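Local coordinates for glucokinase (Streptomyces griseus, PDB 3VGL), which phosphorylates glucose with ATP, giving glucose 6-phosphate and ADP, as a zinc-containing sugar kinase of the ROK family, at the interface of chains A and B and the interface of chains A and C. Residues are numbered along the deposited sequence; one frame, centred on the assembly and turned at random. Chains: chain A/B/C, Glucokinase.

Both contacts draw mainly on one stretch of chain A, 157-172, which carries the zinc ligands A:His157, A:Cys167 and A:Cys169. Contact 1 uses its 161-166 part and A:Gln172 against chain B, with A:Tyr178 added; contact 2 uses residues 157-159 with A:Cys169 and A:Ser171 against chain C, with A:Tyr67 added. Their C-alpha centres lie about 14 Å apart. Helix 227-251 serves both as well, through B:Trp239 in contact 1 and C:Asp246 and C:Ser249 in contact 2. One zinc-bearing segment thus faces two neighbours, in keeping with a deposited assembly of four copies and with the homotetramer suggested for this enzyme.

Contact 1: the interface of chains A and B. Residues chain A 161-166, 172, 178; chain B 161-165, 178, 186, 239.
Loop 161-166 of chain A runs against the same loop of chain B around a two-fold axis, with A:Gln172 and the loop residues A:Tyr178 and B:Tyr178 alongside; helices 181-194 and 227-251 of chain B add B:Arg186 and B:Trp239. In this ROK-family kinase the loop leads into the zinc-binding cysteines. At the axis A:Gly164 and B:Gly164 form an antiparallel beta bridge, their CA atoms 4.1 Å apart, and the CG1 methyls of A:Val161 and B:Val161 meet obliquely, each anti to its own backbone N (chi1 174°).

A direct hydrogen bond is made twice, once in each direction. B:Tyr178 OH donates to the carbonyl A:Asp163 O at 2.7 Å; that oxygen lies at the ring edge, in the plane of B:Tyr178, and the hydroxyl approaches nearly along the C=O axis (164°). B:Tyr178 OH also accepts B:Leu165 N at 3.0 Å, a nearly straight bond that helps to hold the hydroxyl in place. A:Tyr178 repeats this with B:Asp163.

B:Trp239 lies with a face over CD1 of B:Tyr178 and turns its edge to the A:Asp163 carboxylate, the planes almost perpendicular; B:Trp239 CZ2 is 3.6 Å from A:Asp163 OD2. Beside the bridge, B:Leu165 CD2 packs 3.5 Å from A:Leu166 CG and also touches A:Gly164 O, while A:Gln172 crosses that leucine at about a right angle. Beyond it A:Gln172 and B:Arg186 come tip to tip, planes 85° apart, with A:Gln172 NE2 2.9 Å from B:Arg186 NH2. Two donors cannot hydrogen-bond as modelled; the amide may be better turned over, its oxygen meeting B:Arg186 NH2. Water 1 bridges the tips only loosely.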
ATOM      1  N   VAL A 161      -0.788  -5.910   2.976  1.00  9.51           N
ATOM      2  CA  VAL A 161      -1.016  -4.839   1.987  1.00  9.38           C
ATOM      3  C   VAL A 161      -2.423  -4.319   2.211  1.00 10.32           C
ATOM      4  O   VAL A 161      -3.385  -5.031   1.932  1.00 10.23           O
ATOM      5  CB  VAL A 161      -0.887  -5.325   0.521  1.00  9.06           C
ATOM      6  CG1 VAL A 161      -1.277  -4.203  -0.450  1.00 10.75           C
ATOM      7  CG2 VAL A 161       0.545  -5.780   0.252  1.00  9.37           C
ATOM      8  N   PRO A 162      -2.568  -3.103   2.753  1.00 10.55           N
ATOM      9  CA  PRO A 162      -3.937  -2.592   2.905  1.00 11.13           C
ATOM     10  C   PRO A 162      -4.654  -2.574   1.544  1.00 10.90           C
ATOM     11  O   PRO A 162      -4.074  -2.139   0.541  1.00 10.72           O
ATOM     12  CB  PRO A 162      -3.725  -1.161   3.408  1.00 12.69           C
ATOM     13  CG  PRO A 162      -2.389  -1.245   4.152  1.00 11.65           C
ATOM     14  CD  PRO A 162      -1.548  -2.150   3.252  1.00 11.61           C
ATOM     15  N   ASP A 163      -5.902  -3.040   1.538  1.00 11.02           N
ATOM     16  CA  ASP A 163      -6.688  -3.080   0.299  1.00 11.95           C
ATOM     17  C   ASP A 163      -6.013  -3.926  -0.779  1.00 11.41           C
ATOM     18  O   ASP A 163      -6.249  -3.696  -1.960  1.00 11.68           O
ATOM     19  CB  ASP A 163      -7.046  -1.659  -0.196  1.00 12.49           C
ATOM     20  CG  ASP A 163      -7.753  -0.853   0.871  1.00 16.83           C
ATOM     21  OD1 ASP A 163      -8.913  -1.196   1.187  1.00 20.05           O
ATOM     22  OD2 ASP A 163      -7.131   0.112   1.393  1.00 16.74           O
ATOM     23  N   GLY A 164      -5.226  -4.922  -0.359  1.00 10.08           N
ATOM     24  CA  GLY A 164      -4.493  -5.807  -1.295  1.00  9.88           C
ATOM     25  C   GLY A 164      -5.287  -6.977  -1.853  1.00 10.29           C
ATOM     26  O   GLY A 164      -6.500  -6.939  -1.968  1.00  9.82           O
ATOM     27  N   LEU A 165      -4.563  -8.031  -2.211  1.00 10.10           N
ATOM     28  CA  LEU A 165      -5.159  -9.170  -2.919  1.00 10.14           C
ATOM     29  C   LEU A 165      -6.299  -9.837  -2.149  1.00 10.37           C
ATOM     30  O   LEU A 165      -6.200 -10.017  -0.945  1.00 11.27           O
ATOM     31  CB  LEU A 165      -4.061 -10.219  -3.120  1.00  9.46           C
ATOM     32  CG  LEU A 165      -3.061  -9.886  -4.226  1.00  9.44           C
ATOM     33  CD1 LEU A 165      -1.845 -10.828  -4.093  1.00  9.85           C
ATOM     34  CD2 LEU A 165      -3.722 -10.001  -5.635  1.00 10.37           C
ATOM     35  N   LEU A 166      -7.351 -10.250  -2.858  1.00 10.31           N
ATOM     36  CA  LEU A 166      -8.411 -11.054  -2.244  1.00 10.81           C
ATOM     37  C   LEU A 166      -7.885 -12.374  -1.708  1.00 11.12           C
ATOM     38  O   LEU A 166      -7.151 -13.079  -2.414  1.00 11.65           O
ATOM     39  CB  LEU A 166      -9.514 -11.326  -3.271  1.00 11.95           C
ATOM     40  CG  LEU A 166     -10.279 -10.137  -3.830  1.00 16.49           C
ATOM     41  CD1 LEU A 166     -11.090 -10.624  -5.022  1.00 20.19           C
ATOM     42  CD2 LEU A 166     -11.180  -9.524  -2.778  1.00 18.11           C
ATOM     43  N   GLN A 172      -8.825  -8.859   2.461  1.00 11.69           N
ATOM     44  CA  GLN A 172      -7.850  -8.450   1.443  1.00 10.28           C
ATOM     45  C   GLN A 172      -6.488  -8.216   2.056  1.00 10.00           C
ATOM     46  O   GLN A 172      -6.368  -7.699   3.173  1.00 11.93           O
ATOM     47  CB  GLN A 172      -8.287  -7.115   0.822  1.00 11.29           C
ATOM     48  CG  GLN A 172      -9.372  -7.251  -0.223  1.00 12.47           C
ATOM     49  CD  GLN A 172      -9.806  -5.907  -0.747  1.00 13.82           C
ATOM     50  OE1 GLN A 172      -9.049  -5.217  -1.473  1.00 14.22           O
ATOM     51  NE2 GLN A 172     -11.014  -5.500  -0.384  1.00 14.23           N
ATOM     52  N   TYR A 178       0.732 -13.349  -0.543  1.00  9.35           N
ATOM     53  CA  TYR A 178       2.059 -12.866  -0.983  1.00 10.13           C
ATOM     54  C   TYR A 178       3.166 -13.858  -0.691  1.00 10.12           C
ATOM     55  O   TYR A 178       4.196 -13.853  -1.370  1.00 11.13           O
ATOM     56  CB  TYR A 178       2.383 -11.509  -0.332  1.00  9.44           C
ATOM     57  CG  TYR A 178       1.335 -10.474  -0.683  1.00  8.62           C
ATOM     58  CD1 TYR A 178       1.419  -9.761  -1.873  1.00 10.90           C
ATOM     59  CD2 TYR A 178       0.203 -10.311   0.122  1.00  9.04           C
ATOM     60  CE1 TYR A 178       0.431  -8.833  -2.232  1.00  9.86           C
ATOM     61  CE2 TYR A 178      -0.788  -9.385  -0.221  1.00  9.03           C
ATOM     62  CZ  TYR A 178      -0.660  -8.673  -1.402  1.00  9.27           C
ATOM     63  OH  TYR A 178      -1.623  -7.753  -1.812  1.00  9.54           O
TER
ATOM     64  N   VAL B 161      -2.837   0.874  -5.967  1.00  9.51           N
ATOM     65  CA  VAL B 161      -2.363   0.145  -4.774  1.00  9.38           C
ATOM     66  C   VAL B 161      -1.233  -0.759  -5.226  1.00 10.32           C
ATOM     67  O   VAL B 161      -1.479  -1.726  -5.944  1.00 10.23           O
ATOM     68  CB  VAL B 161      -3.464  -0.720  -4.111  1.00  9.06           C
ATOM     69  CG1 VAL B 161      -2.870  -1.559  -2.971  1.00 10.75           C
ATOM     70  CG2 VAL B 161      -4.576   0.180  -3.578  1.00  9.37           C
ATOM     71  N   PRO B 162       0.016  -0.444  -4.858  1.00 10.55           N
ATOM     72  CA  PRO B 162       1.089  -1.365  -5.254  1.00 11.13           C
ATOM     73  C   PRO B 162       0.800  -2.779  -4.723  1.00 10.90           C
ATOM     74  O   PRO B 162       0.418  -2.940  -3.556  1.00 10.72           O
ATOM     75  CB  PRO B 162       2.325  -0.784  -4.563  1.00 12.69           C
ATOM     76  CG  PRO B 162       2.004   0.712  -4.469  1.00 11.65           C
ATOM     77  CD  PRO B 162       0.521   0.725  -4.098  1.00 11.61           C
ATOM     78  N   ASP B 163       0.996  -3.776  -5.585  1.00 11.02           N
ATOM     79  CA  ASP B 163       0.750  -5.170  -5.198  1.00 11.95           C
ATOM     80  C   ASP B 163      -0.695  -5.393  -4.754  1.00 11.41           C
ATOM     81  O   ASP B 163      -0.953  -6.309  -3.980  1.00 11.68           O
ATOM     82  CB  ASP B 163       1.777  -5.661  -4.150  1.00 12.49           C
ATOM     83  CG  ASP B 163       3.200  -5.473  -4.627  1.00 16.83           C
ATOM     84  OD1 ASP B 163       3.598  -6.188  -5.572  1.00 20.05           O
ATOM     85  OD2 ASP B 163       3.903  -4.596  -4.055  1.00 16.74           O
ATOM     86  N   GLY B 164      -1.621  -4.590  -5.289  1.00 10.08           N
ATOM     87  CA  GLY B 164      -3.056  -4.681  -4.932  1.00  9.88           C
ATOM     88  C   GLY B 164      -3.858  -5.727  -5.690  1.00 10.29           C
ATOM     89  O   GLY B 164      -3.340  -6.732  -6.149  1.00  9.82           O
ATOM     90  N   LEU B 165      -5.155  -5.470  -5.806  1.00 10.10           N
ATOM     91  CA  LEU B 165      -6.089  -6.457  -6.360  1.00 10.14           C
ATOM     92  C   LEU B 165      -5.742  -6.891  -7.784  1.00 10.37           C
ATOM     93  O   LEU B 165      -5.375  -6.064  -8.603  1.00 11.27           O
ATOM     94  CB  LEU B 165      -7.479  -5.812  -6.399  1.00  9.46           C
ATOM     95  CG  LEU B 165      -8.174  -5.722  -5.042  1.00  9.44           C
ATOM     96  CD1 LEU B 165      -9.381  -4.767  -5.166  1.00  9.85           C
ATOM     97  CD2 LEU B 165      -8.611  -7.132  -4.538  1.00 10.37           C
ATOM     98  N   TYR B 178     -10.847  -0.704  -7.801  1.00  9.35           N
ATOM     99  CA  TYR B 178     -11.269   0.071  -6.614  1.00 10.13           C
ATOM    100  C   TYR B 178     -12.393   1.040  -6.920  1.00 10.12           C
ATOM    101  O   TYR B 178     -13.159   1.402  -6.023  1.00 11.13           O
ATOM    102  CB  TYR B 178     -10.072   0.827  -6.010  1.00  9.44           C
ATOM    103  CG  TYR B 178      -8.968  -0.130  -5.613  1.00  8.62           C
ATOM    104  CD1 TYR B 178      -9.001  -0.772  -4.381  1.00 10.90           C
ATOM    105  CD2 TYR B 178      -7.970  -0.479  -6.528  1.00  9.04           C
ATOM    106  CE1 TYR B 178      -8.009  -1.696  -4.019  1.00  9.86           C
ATOM    107  CE2 TYR B 178      -6.972  -1.395  -6.179  1.00  9.03           C
ATOM    108  CZ  TYR B 178      -7.021  -1.997  -4.934  1.00  9.27           C
ATOM    109  OH  TYR B 178      -6.070  -2.935  -4.534  1.00  9.54           O
ATOM    110  N   ARG B 186     -18.974  -5.157  -5.140  1.00 17.87           N
ATOM    111  CA  ARG B 186     -18.095  -5.820  -4.199  1.00 18.53           C
ATOM    112  C   ARG B 186     -18.175  -5.226  -2.800  1.00 18.60           C
ATOM    113  O   ARG B 186     -18.266  -5.969  -1.805  1.00 19.66           O
ATOM    114  CB  ARG B 186     -16.655  -5.890  -4.702  1.00 18.79           C
ATOM    115  CG  ARG B 186     -15.974  -7.141  -4.177  1.00 23.61           C
ATOM    116  CD  ARG B 186     -14.534  -7.212  -4.584  1.00 27.15           C
ATOM    117  NE  ARG B 186     -13.786  -6.509  -3.570  1.00 30.44           N
ATOM    118  CZ  ARG B 186     -13.233  -5.333  -3.738  1.00 27.42           C
ATOM    119  NH1 ARG B 186     -13.281  -4.730  -4.932  1.00 31.12           N
ATOM    120  NH2 ARG B 186     -12.587  -4.788  -2.718  1.00 22.19           N
ATOM    121  N   TRP B 239     -12.179   6.063  -3.481  1.00 11.89           N
ATOM    122  CA  TRP B 239     -11.236   5.729  -4.542  1.00 10.66           C
ATOM    123  C   TRP B 239     -11.477   6.549  -5.803  1.00 10.74           C
ATOM    124  O   TRP B 239     -10.500   6.923  -6.501  1.00 10.74           O
ATOM    125  CB  TRP B 239     -11.325   4.244  -4.858  1.00 11.78           C
ATOM    126  CG  TRP B 239     -10.877   3.409  -3.717  1.00 10.91           C
ATOM    127  CD1 TRP B 239     -11.679   2.730  -2.827  1.00 13.29           C
ATOM    128  CD2 TRP B 239      -9.529   3.121  -3.347  1.00 11.79           C
ATOM    129  NE1 TRP B 239     -10.893   2.060  -1.910  1.00 15.98           N
ATOM    130  CE2 TRP B 239      -9.576   2.289  -2.207  1.00 13.34           C
ATOM    131  CE3 TRP B 239      -8.288   3.505  -3.861  1.00 12.53           C
ATOM    132  CZ2 TRP B 239      -8.400   1.806  -1.579  1.00 15.95           C
ATOM    133  CZ3 TRP B 239      -7.106   3.031  -3.221  1.00 15.04           C
ATOM    134  CH2 TRP B 239      -7.195   2.190  -2.102  1.00 15.99           C
TER
HETATM  135  O   HOH W   1     -10.437  -2.650  -1.828  1.00 12.21           O

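Contact 2: the interface of chains A and C. Residues chain A 67, 157-159, 169, 171; chain C 246, 249, 282.
The tight part of this contact is C:Ile282, a loop residue of chain C pressed against A:Tyr67, A:His157, A:Cys169 and A:Ser171 of the zinc- and sugar-binding region of chain A. Its two branches divide the work. C:Ile282 CG2, anti to the backbone N, meets the A:Tyr67 hydroxyl OH at 3.2 Å and also reaches A:Cys169 CB, with the tyrosine crossing at about a right angle. The other branch lays C:Ile282 CG1 3.8 Å from A:His157 CB and ends with C:Ile282 CD1 3.3 Å from A:Ser171 OG.

The looser side is wet. Helix 227-251 of chain C presents C:Asp246, whose OD1 accepts A:Arg159 N at 3.1 Å, the donor coming from above the carboxylate plane. Water 2 joins that same OD1 to C:Ser249 OG and the carbonyl A:His157 O, and water 3 carries C:Ser249 OG on to A:Tyr67 OH. The A:Arg159 guanidinium stays clear of the acid, A:Arg159 NE lying 5.1 Å from C:Asp246 OD2, and is linked to it weakly through water 4.

An alanine at C:Asp246 would remove the acceptor for A:Arg159 N and the carboxylate end of the water 4 link, and would probably leave water 2 less firmly held against A:His157 O.

The contact places a neighbouring subunit against A:His157, which binds zinc and lines the glucose pocket with A:Tyr67, and may help to steady both.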
ATOM      1  N   TYR A  67      -8.882 -22.944  10.939  1.00 15.44           N
ATOM      2  CA  TYR A  67      -9.027 -22.432  12.298  1.00 16.46           C
ATOM      3  C   TYR A  67      -9.656 -23.555  13.124  1.00 17.46           C
ATOM      4  O   TYR A  67     -10.802 -23.929  12.879  1.00 18.88           O
ATOM      5  CB  TYR A  67      -9.991 -21.222  12.286  1.00 16.48           C
ATOM      6  CG  TYR A  67      -9.404 -19.893  11.798  1.00 17.21           C
ATOM      7  CD1 TYR A  67      -8.798 -19.788  10.546  1.00 20.66           C
ATOM      8  CD2 TYR A  67      -9.488 -18.742  12.585  1.00 15.99           C
ATOM      9  CE1 TYR A  67      -8.297 -18.560  10.095  1.00 19.73           C
ATOM     10  CE2 TYR A  67      -8.983 -17.498  12.136  1.00 17.30           C
ATOM     11  CZ  TYR A  67      -8.363 -17.443  10.904  1.00 20.55           C
ATOM     12  OH  TYR A  67      -7.839 -16.243  10.447  1.00 21.83           O
ATOM     13  N   HIS A 157      -3.241 -14.654   7.684  1.00  9.25           N
ATOM     14  CA  HIS A 157      -4.276 -13.636   7.493  1.00 10.45           C
ATOM     15  C   HIS A 157      -3.988 -12.324   8.193  1.00 10.40           C
ATOM     16  O   HIS A 157      -4.859 -11.470   8.332  1.00 11.05           O
ATOM     17  CB  HIS A 157      -5.664 -14.230   7.832  1.00 10.69           C
ATOM     18  CG  HIS A 157      -5.870 -15.530   7.151  1.00  9.67           C
ATOM     19  ND1 HIS A 157      -6.099 -15.617   5.791  1.00 11.69           N
ATOM     20  CD2 HIS A 157      -5.708 -16.803   7.604  1.00 10.42           C
ATOM     21  CE1 HIS A 157      -6.126 -16.897   5.448  1.00 11.91           C
ATOM     22  NE2 HIS A 157      -5.888 -17.634   6.523  1.00 10.79           N
ATOM     23  N   ILE A 158      -2.725 -12.136   8.564  1.00 10.64           N
ATOM     24  CA  ILE A 158      -2.252 -10.799   8.959  1.00 11.55           C
ATOM     25  C   ILE A 158      -2.241  -9.948   7.692  1.00 10.79           C
ATOM     26  O   ILE A 158      -1.836 -10.411   6.629  1.00 10.85           O
ATOM     27  CB  ILE A 158      -0.796 -10.882   9.500  1.00 12.28           C
ATOM     28  CG1 ILE A 158      -0.790 -11.661  10.826  1.00 14.20           C
ATOM     29  CG2 ILE A 158      -0.177  -9.479   9.675  1.00 17.05           C
ATOM     30  CD1 ILE A 158       0.630 -12.176  11.132  1.00 17.39           C
ATOM     31  N   ARG A 159      -2.694  -8.711   7.781  1.00 11.26           N
ATOM     32  CA  ARG A 159      -2.805  -7.859   6.585  1.00 11.38           C
ATOM     33  C   ARG A 159      -1.469  -7.198   6.321  1.00 11.11           C
ATOM     34  O   ARG A 159      -0.983  -6.384   7.134  1.00 12.92           O
ATOM     35  CB  ARG A 159      -3.860  -6.785   6.808  1.00 12.92           C
ATOM     36  CG  ARG A 159      -4.055  -5.933   5.573  1.00 13.79           C
ATOM     37  CD  ARG A 159      -5.047  -4.803   5.789  1.00 18.13           C
ATOM     38  NE  ARG A 159      -4.513  -3.762   6.671  1.00 21.00           N
ATOM     39  CZ  ARG A 159      -5.129  -2.612   6.906  1.00 22.88           C
ATOM     40  NH1 ARG A 159      -4.597  -1.731   7.754  1.00 23.25           N
ATOM     41  NH2 ARG A 159      -6.263  -2.331   6.267  1.00 24.87           N
ATOM     42  N   CYS A 169     -10.077 -16.240   2.910  1.00 12.57           N
ATOM     43  CA  CYS A 169     -10.737 -15.931   4.180  1.00 13.26           C
ATOM     44  C   CYS A 169     -11.820 -14.868   4.058  1.00 13.30           C
ATOM     45  O   CYS A 169     -12.584 -14.651   5.007  1.00 14.52           O
ATOM     46  CB  CYS A 169      -9.712 -15.526   5.238  1.00 12.80           C
ATOM     47  SG  CYS A 169      -9.037 -13.859   4.943  1.00 11.01           S
ATOM     48  N   SER A 171     -11.098 -11.636   3.322  1.00 12.43           N
ATOM     49  CA  SER A 171     -10.457 -10.313   3.502  1.00 11.97           C
ATOM     50  C   SER A 171      -9.472 -10.020   2.388  1.00 12.56           C
ATOM     51  O   SER A 171      -9.300 -10.838   1.474  1.00 13.89           O
ATOM     52  CB  SER A 171      -9.703 -10.307   4.829  1.00 13.06           C
ATOM     53  OG  SER A 171     -10.666 -10.296   5.897  1.00 17.69           O
TER
ATOM     54  N   ASP C 246      -5.205  -7.887  13.470  1.00 13.23           N
ATOM     55  CA  ASP C 246      -3.975  -8.675  13.171  1.00 14.67           C
ATOM     56  C   ASP C 246      -3.394  -9.357  14.433  1.00 14.69           C
ATOM     57  O   ASP C 246      -2.950 -10.518  14.401  1.00 15.52           O
ATOM     58  CB  ASP C 246      -2.896  -7.808  12.508  1.00 14.96           C
ATOM     59  CG  ASP C 246      -3.239  -7.423  11.052  1.00 17.41           C
ATOM     60  OD1 ASP C 246      -4.106  -8.043  10.423  1.00 18.25           O
ATOM     61  OD2 ASP C 246      -2.632  -6.447  10.571  1.00 21.87           O
ATOM     62  N   SER C 249      -5.225 -12.458  15.080  1.00 14.56           N
ATOM     63  CA  SER C 249      -4.708 -13.536  14.197  1.00 15.77           C
ATOM     64  C   SER C 249      -3.439 -14.142  14.762  1.00 16.42           C
ATOM     65  O   SER C 249      -3.258 -15.365  14.696  1.00 17.68           O
ATOM     66  CB  SER C 249      -4.470 -13.018  12.788  1.00 16.11           C
ATOM     67  OG  SER C 249      -5.725 -12.724  12.240  1.00 17.19           O
ATOM     68  N   ILE C 282     -10.861 -11.228  11.186  1.00 17.66           N
ATOM     69  CA  ILE C 282     -10.945 -12.262  10.109  1.00 18.50           C
ATOM     70  C   ILE C 282     -12.022 -13.287  10.484  1.00 19.14           C
ATOM     71  O   ILE C 282     -12.124 -13.676  11.632  1.00 16.56           O
ATOM     72  CB  ILE C 282      -9.580 -13.065   9.940  1.00 19.27           C
ATOM     73  CG1 ILE C 282      -8.393 -12.165   9.514  1.00 19.25           C
ATOM     74  CG2 ILE C 282      -9.705 -14.169   8.896  1.00 21.03           C
ATOM     75  CD1 ILE C 282      -8.561 -11.466   8.163  1.00 14.93           C
TER
HETATM   76  O   HOH W   2      -5.820 -10.448  10.663  1.00 11.05           O
HETATM   77  O   HOH W   3      -7.530 -14.489  12.705  1.00 17.35           O
HETATM   78  O   HOH W   4      -2.922  -3.541   9.905  1.00 22.73           O